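Local coordinates for DUF4973 domain-containing protein (Bacteroides thetaiotaomicron, PDB 4QNI), which is of unknown function but is thought to be an auxiliary nutrient-binding protein of a gut bacterium, at residues T25-P30 with S48-P53; V68-D73 with A104-S109; I180-V185 with Y308-T313. All coordinates share one frame; numbering follows the deposited sequence.

Contact 1 of 3, residues T25-P30 with S48-P53; sequences TNIYVP and SNYQLP
The N-terminal domain, of a family in the E-set clan, is built on two beta-sheets, and here I27 and V29 of one sheet meet S48 and Y50 of the other. The short strand segments run 140° apart, and their axes come no closer than 6.6 Å. This is packing between sheets, not strand pairing. Y50 contributes the largest share. Its CG lies anti to the backbone N (chi1 -170°), and the ring extends over to I27. I27 CG2 sits over the centre of one ring face, 3.6 Å from the ring centroid of Y50, in a CH-pi contact. The two side chains cross at about a right angle. I27 CD1 reaches the phenol end, 3.8 Å from Y50 OH. V29 CG2 packs obliquely against the ring, 3.9 Å from Y50 CD1, while V29 CG1 meets both S48 OG and N49 O, 3.4 Å from N49 O. One direct hydrogen bond joins the segments: S48 OG donates to P30 O at 2.7 Å, tilted 24° from the carbonyl plane. A water accepts from Y28 N at 3.1 Å and has a weak link to Y50 OH. F125 of strand 118-126 packs on both V29 and Y50. Strand 160-168 pairs with 25-30 through backbone bonds, and its F166 meets the ring of Y28.

Contact 2 of 3, residues V68-D73 with A104-S109; sequences VHVAHD and ASYPES
V70 meets the backbone of E108 and the ring of Y106. V70 N donates to E108 O at 3.0 Å in a nearly straight bond (171° at the hydrogen). The N-H comes from above the carbonyl plane, 43° out of it. The same carbonyl oxygen receives the CA-H of H69. S109 CA in turn points its hydrogen at V68 O, 3.3 Å away. On the Y106 side, V70 CG1 lies 4.2 Å from Y106 CE2, and the two side chains cross obliquely. The hydroxyl of Y106 ends against H72, with Y106 OH 3.4 Å from H72 CB. A water lies in the plane of the H69 ring, at its edge, 3.0 Å from H69 ND1, and donates a weak bond to E108 O.

H69 and S109 form an antiparallel non-hydrogen-bonded pair, where strand 66-72 takes up strand 109-112 as a neighbour in the mixed sheet. Residues 106-108 are the link that brings the chain there from strand 104-105 of the three-stranded sheet.

Further out, L123 and L140 pack on Y106, and L121 touches V70. The ring of H69 stacks on Y148. H72 NE2 bonds to D95. D73 is the N-cap of helix 74-85, and its OD2 bonds to T76 OG1.

Contact 3 of 3, residues I180-V185 with Y308-T313; sequences ITNKVV and YHVKGT
Segments 180-185 and 308-311 pair as antiparallel strands, their axes 4.5 Å apart and their directions 156° apart, with T181-K311 and K183-H309 as the hydrogen-bonded pairs. T181 N donates to K311 O at 2.8 Å, and H309 N to K183 O at 2.7 Å. Each pair also has its return bond. N182 and V310 lie side by side on one face, N182 OD1 3.4 Å from V310 CG2. On that face V184 CG2 also presses obliquely on the ring of Y308, 3.6 Å from Y308 CE1. I180 CG2 packs on V310 CG1, while I180 CD1 lies 3.5 Å from G312 C. The backbone at G312 bends in a conformation that a side chain would clash with, and the strand direction changes there. A water donates to H309 O and lies 2.7 Å from T181 OG1. The polar ends turn to other parts of the chain: N182 ND2 to I201 O, H309 NE2 to D293 and ND1 to E196. The imidazole thus meets a carboxylate at each nitrogen, which would favour its protonated form. The backbone bonds fix the register, while these side-chain bonds tie the two strands to their surroundings.

In the fold
Contacts 1 and 2 lie in the N-terminal domain, their centres 14 Å apart and their nearest atoms about 7 Å apart. They do not touch. Contact 1 packs strand 24-30 of the mixed sheet on strand 47-56 of the three-stranded one. Contact 2 is where the chain leaves strand 104-105 of the three-stranded sheet and joins strand 66-72 in the mixed sheet. Contact 3 belongs to the C-terminal domain, within its ten-stranded antiparallel sheet, and its centre is about 35 Å from that of contact 1 and 45 Å from that of contact 2. A bound 1,2-ethanediol lies near Y28 in contact 1 and one also lies near V310 in contact 3, both probably from the crystallisation liquor.

Contact 1 of 3, residues T25-P30 with S48-P53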
ATOM      1  N   THR A  25      18.308   2.378   9.455  1.00 47.47           N
ATOM      2  CA  THR A  25      17.801   1.594  10.587  1.00 45.95           C
ATOM      3  C   THR A  25      18.274   2.263  11.876  1.00 45.51           C
ATOM      4  O   THR A  25      19.457   2.521  12.038  1.00 42.59           O
ATOM      5  CB  THR A  25      18.269   0.129  10.525  1.00 51.78           C
ATOM      6  OG1 THR A  25      17.951  -0.419   9.255  1.00 55.69           O
ATOM      7  CG2 THR A  25      17.662  -0.724  11.619  1.00 49.55           C
ATOM      8  N   ASN A  26      17.350   2.507  12.790  1.00 41.81           N
ATOM      9  CA  ASN A  26      17.623   3.130  14.063  1.00 40.52           C
ATOM     10  C   ASN A  26      18.004   2.051  15.065  1.00 46.16           C
ATOM     11  O   ASN A  26      17.274   1.088  15.244  1.00 47.76           O
ATOM     12  CB  ASN A  26      16.406   3.951  14.515  1.00 40.40           C
ATOM     13  CG  ASN A  26      16.244   5.297  13.821  1.00 61.14           C
ATOM     14  OD1 ASN A  26      17.097   5.786  13.080  1.00 54.39           O
ATOM     15  ND2 ASN A  26      15.131   5.950  14.057  1.00 58.17           N
ATOM     16  N   ILE A  27      19.182   2.184  15.673  1.00 42.50           N
ATOM     17  CA  ILE A  27      19.738   1.227  16.619  1.00 42.44           C
ATOM     18  C   ILE A  27      20.032   1.962  17.918  1.00 44.65           C
ATOM     19  O   ILE A  27      20.787   2.942  17.918  1.00 44.18           O
ATOM     20  CB  ILE A  27      21.021   0.610  15.989  1.00 46.37           C
ATOM     21  CG1 ILE A  27      20.732  -0.240  14.734  1.00 47.22           C
ATOM     22  CG2 ILE A  27      21.883  -0.119  16.988  1.00 49.60           C
ATOM     23  CD1 ILE A  27      19.772  -1.309  14.880  1.00 47.54           C
ATOM     24  N   TYR A  28      19.499   1.456  19.018  1.00 38.77           N
ATOM     25  CA  TYR A  28      19.674   2.043  20.333  1.00 38.74           C
ATOM     26  C   TYR A  28      20.674   1.209  21.097  1.00 41.68           C
ATOM     27  O   TYR A  28      20.511  -0.004  21.254  1.00 42.12           O
ATOM     28  CB  TYR A  28      18.310   2.164  21.053  1.00 41.38           C
ATOM     29  CG  TYR A  28      17.476   3.314  20.522  1.00 44.33           C
ATOM     30  CD1 TYR A  28      17.538   4.578  21.112  1.00 47.81           C
ATOM     31  CD2 TYR A  28      16.640   3.148  19.414  1.00 44.06           C
ATOM     32  CE1 TYR A  28      16.790   5.649  20.614  1.00 50.42           C
ATOM     33  CE2 TYR A  28      15.874   4.206  18.919  1.00 44.60           C
ATOM     34  CZ  TYR A  28      15.969   5.461  19.508  1.00 58.88           C
ATOM     35  OH  TYR A  28      15.234   6.529  19.036  1.00 68.44           O
ATOM     36  N   VAL A  29      21.748   1.866  21.513  1.00 37.09           N
ATOM     37  CA  VAL A  29      22.906   1.270  22.181  1.00 36.52           C
ATOM     38  C   VAL A  29      23.088   1.968  23.544  1.00 38.85           C
ATOM     39  O   VAL A  29      23.109   3.192  23.567  1.00 37.13           O
ATOM     40  CB  VAL A  29      24.200   1.408  21.305  1.00 38.20           C
ATOM     41  CG1 VAL A  29      25.356   0.622  21.905  1.00 38.57           C
ATOM     42  CG2 VAL A  29      23.968   1.017  19.850  1.00 37.21           C
ATOM     43  N   PRO A  30      23.216   1.263  24.685  1.00 36.40           N
ATOM     44  CA  PRO A  30      23.400   2.000  25.950  1.00 36.84           C
ATOM     45  C   PRO A  30      24.682   2.809  25.874  1.00 39.85           C
ATOM     46  O   PRO A  30      25.649   2.322  25.295  1.00 38.09           O
ATOM     47  CB  PRO A  30      23.457   0.907  27.032  1.00 39.57           C
ATOM     48  CG  PRO A  30      23.657  -0.339  26.331  1.00 44.68           C
ATOM     49  CD  PRO A  30      23.215  -0.196  24.893  1.00 38.93           C
ATOM     50  N   SER A  48      30.697   0.918  25.184  1.00 39.49           N
ATOM     51  CA  SER A  48      29.552   0.048  25.017  1.00 38.49           C
ATOM     52  C   SER A  48      29.736  -0.922  23.849  1.00 43.45           C
ATOM     53  O   SER A  48      30.831  -1.013  23.270  1.00 43.65           O
ATOM     54  CB  SER A  48      28.316   0.905  24.793  1.00 36.72           C
ATOM     55  OG  SER A  48      27.146   0.142  25.000  1.00 43.69           O
ATOM     56  N   ASN A  49      28.660  -1.659  23.515  1.00 39.64           N
ATOM     57  CA  ASN A  49      28.686  -2.627  22.425  1.00 39.85           C
ATOM     58  C   ASN A  49      27.303  -2.883  21.922  1.00 43.80           C
ATOM     59  O   ASN A  49      26.333  -2.559  22.592  1.00 43.86           O
ATOM     60  CB  ASN A  49      29.351  -3.958  22.853  1.00 40.38           C
ATOM     61  CG  ASN A  49      28.503  -4.797  23.777  1.00 58.79           C
ATOM     62  OD1 ASN A  49      28.461  -4.569  24.967  1.00 55.66           O
ATOM     63  ND2 ASN A  49      27.771  -5.758  23.243  1.00 55.20           N
ATOM     64  N   TYR A  50      27.209  -3.513  20.759  1.00 41.15           N
ATOM     65  CA  TYR A  50      25.944  -3.913  20.179  1.00 40.74           C
ATOM     66  C   TYR A  50      26.149  -5.173  19.357  1.00 44.08           C
ATOM     67  O   TYR A  50      26.996  -5.194  18.467  1.00 42.67           O
ATOM     68  CB  TYR A  50      25.341  -2.785  19.330  1.00 40.57           C
ATOM     69  CG  TYR A  50      23.921  -3.072  18.899  1.00 44.30           C
ATOM     70  CD1 TYR A  50      22.841  -2.728  19.711  1.00 46.76           C
ATOM     71  CD2 TYR A  50      23.651  -3.679  17.675  1.00 45.35           C
ATOM     72  CE1 TYR A  50      21.533  -2.989  19.325  1.00 46.69           C
ATOM     73  CE2 TYR A  50      22.341  -3.939  17.272  1.00 47.50           C
ATOM     74  CZ  TYR A  50      21.284  -3.593  18.104  1.00 54.95           C
ATOM     75  OH  TYR A  50      19.988  -3.833  17.733  1.00 53.67           O
ATOM     76  N   GLN A  51      25.360  -6.211  19.647  1.00 41.63           N
ATOM     77  CA  GLN A  51      25.407  -7.492  18.954  1.00 42.47           C
ATOM     78  C   GLN A  51      24.436  -7.455  17.756  1.00 46.98           C
ATOM     79  O   GLN A  51      23.216  -7.479  17.923  1.00 46.92           O
ATOM     80  CB  GLN A  51      25.092  -8.617  19.931  1.00 45.09           C
ATOM     81  CG  GLN A  51      26.188  -8.803  20.966  1.00 57.02           C
ATOM     82  CD  GLN A  51      27.021 -10.008  20.655  1.00 88.59           C
ATOM     83  OE1 GLN A  51      28.019  -9.941  19.925  1.00 87.92           O
ATOM     84  NE2 GLN A  51      26.621 -11.146  21.194  1.00 83.03           N
ATOM     85  N   LEU A  52      24.990  -7.300  16.548  1.00 42.36           N
ATOM     86  CA  LEU A  52      24.187  -7.148  15.335  1.00 41.42           C
ATOM     87  C   LEU A  52      23.969  -8.493  14.651  1.00 45.98           C
ATOM     88  O   LEU A  52      24.927  -9.105  14.177  1.00 45.92           O
ATOM     89  CB  LEU A  52      24.870  -6.133  14.385  1.00 40.80           C
ATOM     90  CG  LEU A  52      24.198  -5.830  13.041  1.00 46.24           C
ATOM     91  CD1 LEU A  52      22.983  -4.914  13.224  1.00 47.01           C
ATOM     92  CD2 LEU A  52      25.189  -5.193  12.079  1.00 45.86           C
ATOM     93  N   PRO A  53      22.701  -8.965  14.576  1.00 43.81           N
ATOM     94  CA  PRO A  53      22.433 -10.257  13.933  1.00 44.33           C
ATOM     95  C   PRO A  53      22.668 -10.266  12.426  1.00 48.10           C
ATOM     96  O   PRO A  53      22.378  -9.299  11.723  1.00 47.41           O
ATOM     97  CB  PRO A  53      20.948 -10.492  14.228  1.00 46.84           C
ATOM     98  CG  PRO A  53      20.621  -9.581  15.384  1.00 50.13           C
ATOM     99  CD  PRO A  53      21.452  -8.381  15.116  1.00 44.90           C
TER
HETATM  100  O   HOH W   1      18.011  -1.302  18.897  1.00 55.18           O

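Contact 2 of 3, residues V68-D73 with A104-S109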
ATOM      1  N   VAL A  68      31.646 -15.019   7.160  1.00 58.93           N
ATOM      2  CA  VAL A  68      31.002 -13.848   6.567  1.00 54.85           C
ATOM      3  C   VAL A  68      31.961 -12.665   6.663  1.00 54.15           C
ATOM      4  O   VAL A  68      32.544 -12.412   7.712  1.00 53.60           O
ATOM      5  CB  VAL A  68      29.634 -13.556   7.233  1.00 56.71           C
ATOM      6  CG1 VAL A  68      28.947 -12.347   6.596  1.00 54.62           C
ATOM      7  CG2 VAL A  68      28.734 -14.785   7.167  1.00 57.53           C
ATOM      8  N   HIS A  69      32.120 -11.963   5.554  1.00 48.97           N
ATOM      9  CA  HIS A  69      32.960 -10.785   5.432  1.00 48.82           C
ATOM     10  C   HIS A  69      32.078  -9.561   5.388  1.00 50.44           C
ATOM     11  O   HIS A  69      31.131  -9.506   4.599  1.00 50.57           O
ATOM     12  CB  HIS A  69      33.852 -10.895   4.200  1.00 50.31           C
ATOM     13  CG  HIS A  69      34.780 -12.050   4.304  1.00 55.44           C
ATOM     14  ND1 HIS A  69      36.061 -11.892   4.774  1.00 57.90           N
ATOM     15  CD2 HIS A  69      34.553 -13.365   4.084  1.00 58.73           C
ATOM     16  CE1 HIS A  69      36.596 -13.102   4.769  1.00 58.41           C
ATOM     17  NE2 HIS A  69      35.723 -14.020   4.375  1.00 59.28           N
ATOM     18  N   VAL A  70      32.369  -8.614   6.279  1.00 43.64           N
ATOM     19  CA  VAL A  70      31.625  -7.381   6.501  1.00 42.06           C
ATOM     20  C   VAL A  70      32.578  -6.208   6.275  1.00 48.11           C
ATOM     21  O   VAL A  70      33.720  -6.259   6.723  1.00 49.45           O
ATOM     22  CB  VAL A  70      31.008  -7.369   7.948  1.00 43.59           C
ATOM     23  CG1 VAL A  70      30.507  -5.985   8.350  1.00 41.73           C
ATOM     24  CG2 VAL A  70      29.891  -8.404   8.098  1.00 43.72           C
ATOM     25  N   ALA A  71      32.112  -5.153   5.601  1.00 43.50           N
ATOM     26  CA  ALA A  71      32.963  -3.994   5.364  1.00 42.65           C
ATOM     27  C   ALA A  71      32.174  -2.701   5.462  1.00 45.04           C
ATOM     28  O   ALA A  71      30.947  -2.708   5.354  1.00 43.23           O
ATOM     29  CB  ALA A  71      33.652  -4.094   4.001  1.00 42.77           C
ATOM     30  N   HIS A  72      32.908  -1.601   5.697  1.00 42.04           N
ATOM     31  CA  HIS A  72      32.417  -0.230   5.729  1.00 42.32           C
ATOM     32  C   HIS A  72      31.819   0.059   4.352  1.00 47.75           C
ATOM     33  O   HIS A  72      32.370  -0.406   3.361  1.00 48.54           O
ATOM     34  CB  HIS A  72      33.580   0.732   6.069  1.00 43.07           C
ATOM     35  CG  HIS A  72      33.171   2.166   6.196  1.00 45.99           C
ATOM     36  ND1 HIS A  72      33.946   3.190   5.662  1.00 47.86           N
ATOM     37  CD2 HIS A  72      32.080   2.709   6.787  1.00 46.68           C
ATOM     38  CE1 HIS A  72      33.290   4.304   5.905  1.00 46.51           C
ATOM     39  NE2 HIS A  72      32.159   4.066   6.576  1.00 46.49           N
ATOM     40  N   ASP A  73      30.642   0.707   4.296  1.00 43.26           N
ATOM     41  CA  ASP A  73      29.969   0.991   3.031  1.00 42.91           C
ATOM     42  C   ASP A  73      29.622   2.495   2.933  1.00 44.56           C
ATOM     43  O   ASP A  73      28.459   2.884   2.974  1.00 43.34           O
ATOM     44  CB  ASP A  73      28.712   0.103   2.889  1.00 44.28           C
ATOM     45  CG  ASP A  73      28.051   0.136   1.513  1.00 52.71           C
ATOM     46  OD1 ASP A  73      28.573   0.850   0.602  1.00 50.13           O
ATOM     47  OD2 ASP A  73      27.010  -0.515   1.349  1.00 58.14           O
ATOM     48  N   ALA A 104      33.488   3.672  16.644  1.00 39.88           N
ATOM     49  CA  ALA A 104      33.051   2.317  16.431  1.00 39.12           C
ATOM     50  C   ALA A 104      34.124   1.419  15.856  1.00 44.79           C
ATOM     51  O   ALA A 104      34.900   1.834  15.003  1.00 44.98           O
ATOM     52  CB  ALA A 104      31.876   2.339  15.470  1.00 39.05           C
ATOM     53  N   SER A 105      34.098   0.162  16.267  1.00 41.73           N
ATOM     54  CA  SER A 105      34.921  -0.899  15.720  1.00 42.76           C
ATOM     55  C   SER A 105      34.051  -2.161  15.604  1.00 49.25           C
ATOM     56  O   SER A 105      33.037  -2.289  16.307  1.00 49.16           O
ATOM     57  CB  SER A 105      36.156  -1.137  16.577  1.00 46.65           C
ATOM     58  OG  SER A 105      35.773  -1.661  17.834  1.00 64.98           O
ATOM     59  N   TYR A 106      34.430  -3.070  14.714  1.00 46.34           N
ATOM     60  CA  TYR A 106      33.730  -4.333  14.488  1.00 47.33           C
ATOM     61  C   TYR A 106      34.678  -5.319  13.770  1.00 52.99           C
ATOM     62  O   TYR A 106      35.582  -4.879  13.039  1.00 51.07           O
ATOM     63  CB  TYR A 106      32.412  -4.127  13.665  1.00 47.85           C
ATOM     64  CG  TYR A 106      32.608  -3.323  12.394  1.00 49.05           C
ATOM     65  CD1 TYR A 106      32.577  -1.933  12.416  1.00 50.79           C
ATOM     66  CD2 TYR A 106      32.885  -3.950  11.181  1.00 49.29           C
ATOM     67  CE1 TYR A 106      32.871  -1.186  11.277  1.00 52.06           C
ATOM     68  CE2 TYR A 106      33.149  -3.213  10.026  1.00 48.93           C
ATOM     69  CZ  TYR A 106      33.153  -1.832  10.083  1.00 57.35           C
ATOM     70  OH  TYR A 106      33.426  -1.095   8.958  1.00 61.09           O
ATOM     71  N   PRO A 107      34.483  -6.649  13.917  1.00 50.24           N
ATOM     72  CA  PRO A 107      35.329  -7.566  13.142  1.00 51.45           C
ATOM     73  C   PRO A 107      35.001  -7.454  11.659  1.00 55.63           C
ATOM     74  O   PRO A 107      33.860  -7.154  11.309  1.00 53.89           O
ATOM     75  CB  PRO A 107      34.988  -8.949  13.695  1.00 54.03           C
ATOM     76  CG  PRO A 107      33.691  -8.802  14.370  1.00 57.54           C
ATOM     77  CD  PRO A 107      33.471  -7.367  14.716  1.00 51.55           C
ATOM     78  N   GLU A 108      36.010  -7.619  10.792  1.00 54.75           N
ATOM     79  CA  GLU A 108      35.778  -7.564   9.351  1.00 54.69           C
ATOM     80  C   GLU A 108      35.366  -8.945   8.860  1.00 56.91           C
ATOM     81  O   GLU A 108      34.954  -9.087   7.716  1.00 57.13           O
ATOM     82  CB  GLU A 108      37.014  -7.052   8.616  1.00 57.22           C
ATOM     83  CG  GLU A 108      37.003  -5.543   8.423  1.00 73.69           C
ATOM     84  CD  GLU A 108      38.375  -4.941   8.169  1.00 98.76           C
ATOM     85  OE1 GLU A 108      38.900  -5.110   7.044  1.00 99.14           O
ATOM     86  OE2 GLU A 108      38.928  -4.305   9.097  1.00 87.27           O
ATOM     87  N   SER A 109      35.402  -9.941   9.758  1.00 53.31           N
ATOM     88  CA  SER A 109      35.091 -11.328   9.464  1.00 55.14           C
ATOM     89  C   SER A 109      34.322 -11.976  10.633  1.00 59.31           C
ATOM     90  O   SER A 109      34.685 -11.798  11.793  1.00 58.01           O
ATOM     91  CB  SER A 109      36.385 -12.085   9.153  1.00 61.16           C
ATOM     92  OG  SER A 109      36.329 -13.470   9.444  1.00 76.75           O
TER
HETATM   93  O   HOH W   2      37.445  -9.362   5.481  1.00 64.70           O

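Contact 3 of 3, residues I180-V185 with Y308-T313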
ATOM      1  N   ILE A 180       5.166  21.579  26.408  1.00 45.80           N
ATOM      2  CA  ILE A 180       6.069  22.696  26.172  1.00 44.16           C
ATOM      3  C   ILE A 180       5.402  23.687  25.264  1.00 48.65           C
ATOM      4  O   ILE A 180       4.942  23.294  24.189  1.00 50.68           O
ATOM      5  CB  ILE A 180       7.438  22.235  25.576  1.00 45.04           C
ATOM      6  CG1 ILE A 180       8.277  21.424  26.594  1.00 44.07           C
ATOM      7  CG2 ILE A 180       8.237  23.440  25.038  1.00 44.44           C
ATOM      8  CD1 ILE A 180       8.756  22.208  27.825  1.00 38.98           C
ATOM      9  N   THR A 181       5.381  24.970  25.655  1.00 44.59           N
ATOM     10  CA  THR A 181       4.870  26.011  24.769  1.00 46.43           C
ATOM     11  C   THR A 181       6.062  26.796  24.214  1.00 51.87           C
ATOM     12  O   THR A 181       7.130  26.865  24.857  1.00 51.92           O
ATOM     13  CB  THR A 181       3.819  26.934  25.415  1.00 56.75           C
ATOM     14  OG1 THR A 181       4.362  27.622  26.546  1.00 52.80           O
ATOM     15  CG2 THR A 181       2.530  26.214  25.762  1.00 57.86           C
ATOM     16  N   ASN A 182       5.885  27.334  22.995  1.00 48.65           N
ATOM     17  CA  ASN A 182       6.844  28.198  22.313  1.00 48.30           C
ATOM     18  C   ASN A 182       6.114  29.471  21.941  1.00 54.85           C
ATOM     19  O   ASN A 182       5.224  29.450  21.083  1.00 56.82           O
ATOM     20  CB  ASN A 182       7.448  27.513  21.074  1.00 47.75           C
ATOM     21  CG  ASN A 182       8.321  26.332  21.381  1.00 56.66           C
ATOM     22  OD1 ASN A 182       9.508  26.466  21.612  1.00 53.00           O
ATOM     23  ND2 ASN A 182       7.758  25.146  21.396  1.00 53.69           N
ATOM     24  N   LYS A 183       6.432  30.565  22.631  1.00 49.75           N
ATOM     25  CA  LYS A 183       5.813  31.859  22.379  1.00 50.51           C
ATOM     26  C   LYS A 183       6.883  32.829  21.903  1.00 53.89           C
ATOM     27  O   LYS A 183       8.048  32.606  22.200  1.00 52.53           O
ATOM     28  CB  LYS A 183       5.099  32.374  23.648  1.00 53.10           C
ATOM     29  CG  LYS A 183       3.850  31.571  23.989  1.00 57.87           C
ATOM     30  CD  LYS A 183       3.369  31.871  25.383  1.00 64.03           C
ATOM     31  CE  LYS A 183       2.036  31.225  25.666  1.00 63.20           C
ATOM     32  NZ  LYS A 183       1.089  32.197  26.269  1.00 60.87           N
ATOM     33  N   VAL A 184       6.502  33.872  21.135  1.00 51.09           N
ATOM     34  CA  VAL A 184       7.421  34.867  20.601  1.00 51.96           C
ATOM     35  C   VAL A 184       7.351  36.137  21.463  1.00 58.51           C
ATOM     36  O   VAL A 184       6.263  36.678  21.688  1.00 59.27           O
ATOM     37  CB  VAL A 184       7.115  35.169  19.096  1.00 58.61           C
ATOM     38  CG1 VAL A 184       7.967  36.321  18.549  1.00 59.56           C
ATOM     39  CG2 VAL A 184       7.276  33.922  18.225  1.00 57.42           C
ATOM     40  N   VAL A 185       8.517  36.632  21.910  1.00 56.30           N
ATOM     41  CA  VAL A 185       8.611  37.876  22.672  1.00 57.78           C
ATOM     42  C   VAL A 185       8.514  39.027  21.655  1.00 64.72           C
ATOM     43  O   VAL A 185       9.397  39.217  20.825  1.00 63.75           O
ATOM     44  CB  VAL A 185       9.873  37.947  23.567  1.00 61.43           C
ATOM     45  CG1 VAL A 185       9.939  39.284  24.309  1.00 63.79           C
ATOM     46  CG2 VAL A 185       9.906  36.785  24.557  1.00 58.76           C
ATOM     47  N   TYR A 308      12.245  33.616  21.180  1.00 50.36           N
ATOM     48  CA  TYR A 308      11.279  32.644  21.686  1.00 49.32           C
ATOM     49  C   TYR A 308      11.354  32.469  23.170  1.00 51.32           C
ATOM     50  O   TYR A 308      12.442  32.528  23.743  1.00 50.35           O
ATOM     51  CB  TYR A 308      11.502  31.275  21.042  1.00 50.23           C
ATOM     52  CG  TYR A 308      11.059  31.207  19.603  1.00 52.78           C
ATOM     53  CD1 TYR A 308       9.720  31.019  19.278  1.00 55.00           C
ATOM     54  CD2 TYR A 308      11.979  31.308  18.566  1.00 53.45           C
ATOM     55  CE1 TYR A 308       9.304  30.931  17.957  1.00 56.69           C
ATOM     56  CE2 TYR A 308      11.574  31.226  17.236  1.00 55.50           C
ATOM     57  CZ  TYR A 308      10.233  31.036  16.935  1.00 63.27           C
ATOM     58  OH  TYR A 308       9.798  30.948  15.634  1.00 60.92           O
ATOM     59  N   HIS A 309      10.184  32.240  23.790  1.00 47.59           N
ATOM     60  CA  HIS A 309      10.025  31.856  25.173  1.00 45.97           C
ATOM     61  C   HIS A 309       9.553  30.400  25.178  1.00 46.04           C
ATOM     62  O   HIS A 309       8.448  30.097  24.729  1.00 46.40           O
ATOM     63  CB  HIS A 309       9.079  32.784  25.951  1.00 48.44           C
ATOM     64  CG  HIS A 309       9.044  32.514  27.433  1.00 51.58           C
ATOM     65  ND1 HIS A 309       8.157  33.176  28.263  1.00 54.51           N
ATOM     66  CD2 HIS A 309       9.797  31.673  28.189  1.00 52.14           C
ATOM     67  CE1 HIS A 309       8.391  32.717  29.485  1.00 53.44           C
ATOM     68  NE2 HIS A 309       9.364  31.805  29.487  1.00 52.29           N
ATOM     69  N   VAL A 310      10.424  29.503  25.629  1.00 40.58           N
ATOM     70  CA  VAL A 310      10.189  28.054  25.718  1.00 39.63           C
ATOM     71  C   VAL A 310       9.900  27.751  27.178  1.00 46.29           C
ATOM     72  O   VAL A 310      10.714  28.104  28.037  1.00 46.52           O
ATOM     73  CB  VAL A 310      11.425  27.289  25.178  1.00 41.75           C
ATOM     74  CG1 VAL A 310      11.219  25.775  25.223  1.00 40.09           C
ATOM     75  CG2 VAL A 310      11.784  27.772  23.769  1.00 41.68           C
ATOM     76  N   LYS A 311       8.736  27.131  27.475  1.00 42.94           N
ATOM     77  CA  LYS A 311       8.329  26.907  28.857  1.00 42.25           C
ATOM     78  C   LYS A 311       7.398  25.701  29.017  1.00 48.22           C
ATOM     79  O   LYS A 311       6.564  25.449  28.148  1.00 48.99           O
ATOM     80  CB  LYS A 311       7.622  28.177  29.367  1.00 45.12           C
ATOM     81  CG  LYS A 311       7.292  28.221  30.838  1.00 46.82           C
ATOM     82  CD  LYS A 311       6.582  29.500  31.138  1.00 53.04           C
ATOM     83  CE  LYS A 311       6.057  29.569  32.545  1.00 63.27           C
ATOM     84  NZ  LYS A 311       5.409  30.887  32.813  1.00 76.03           N
ATOM     85  N   GLY A 312       7.527  24.999  30.150  1.00 43.14           N
ATOM     86  CA  GLY A 312       6.688  23.861  30.456  1.00 42.22           C
ATOM     87  C   GLY A 312       7.366  22.614  30.977  1.00 45.57           C
ATOM     88  O   GLY A 312       8.416  22.654  31.645  1.00 43.72           O
ATOM     89  N   THR A 313       6.705  21.487  30.685  1.00 41.27           N
ATOM     90  CA  THR A 313       7.067  20.146  31.107  1.00 40.26           C
ATOM     91  C   THR A 313       7.435  19.301  29.918  1.00 43.96           C
ATOM     92  O   THR A 313       6.741  19.330  28.898  1.00 44.77           O
ATOM     93  CB  THR A 313       5.859  19.508  31.847  1.00 42.73           C
ATOM     94  OG1 THR A 313       5.457  20.369  32.887  1.00 41.37           O
ATOM     95  CG2 THR A 313       6.159  18.113  32.450  1.00 43.65           C
TER
HETATM   96  O   HOH W   3       6.153  29.599  26.240  1.00 46.15           O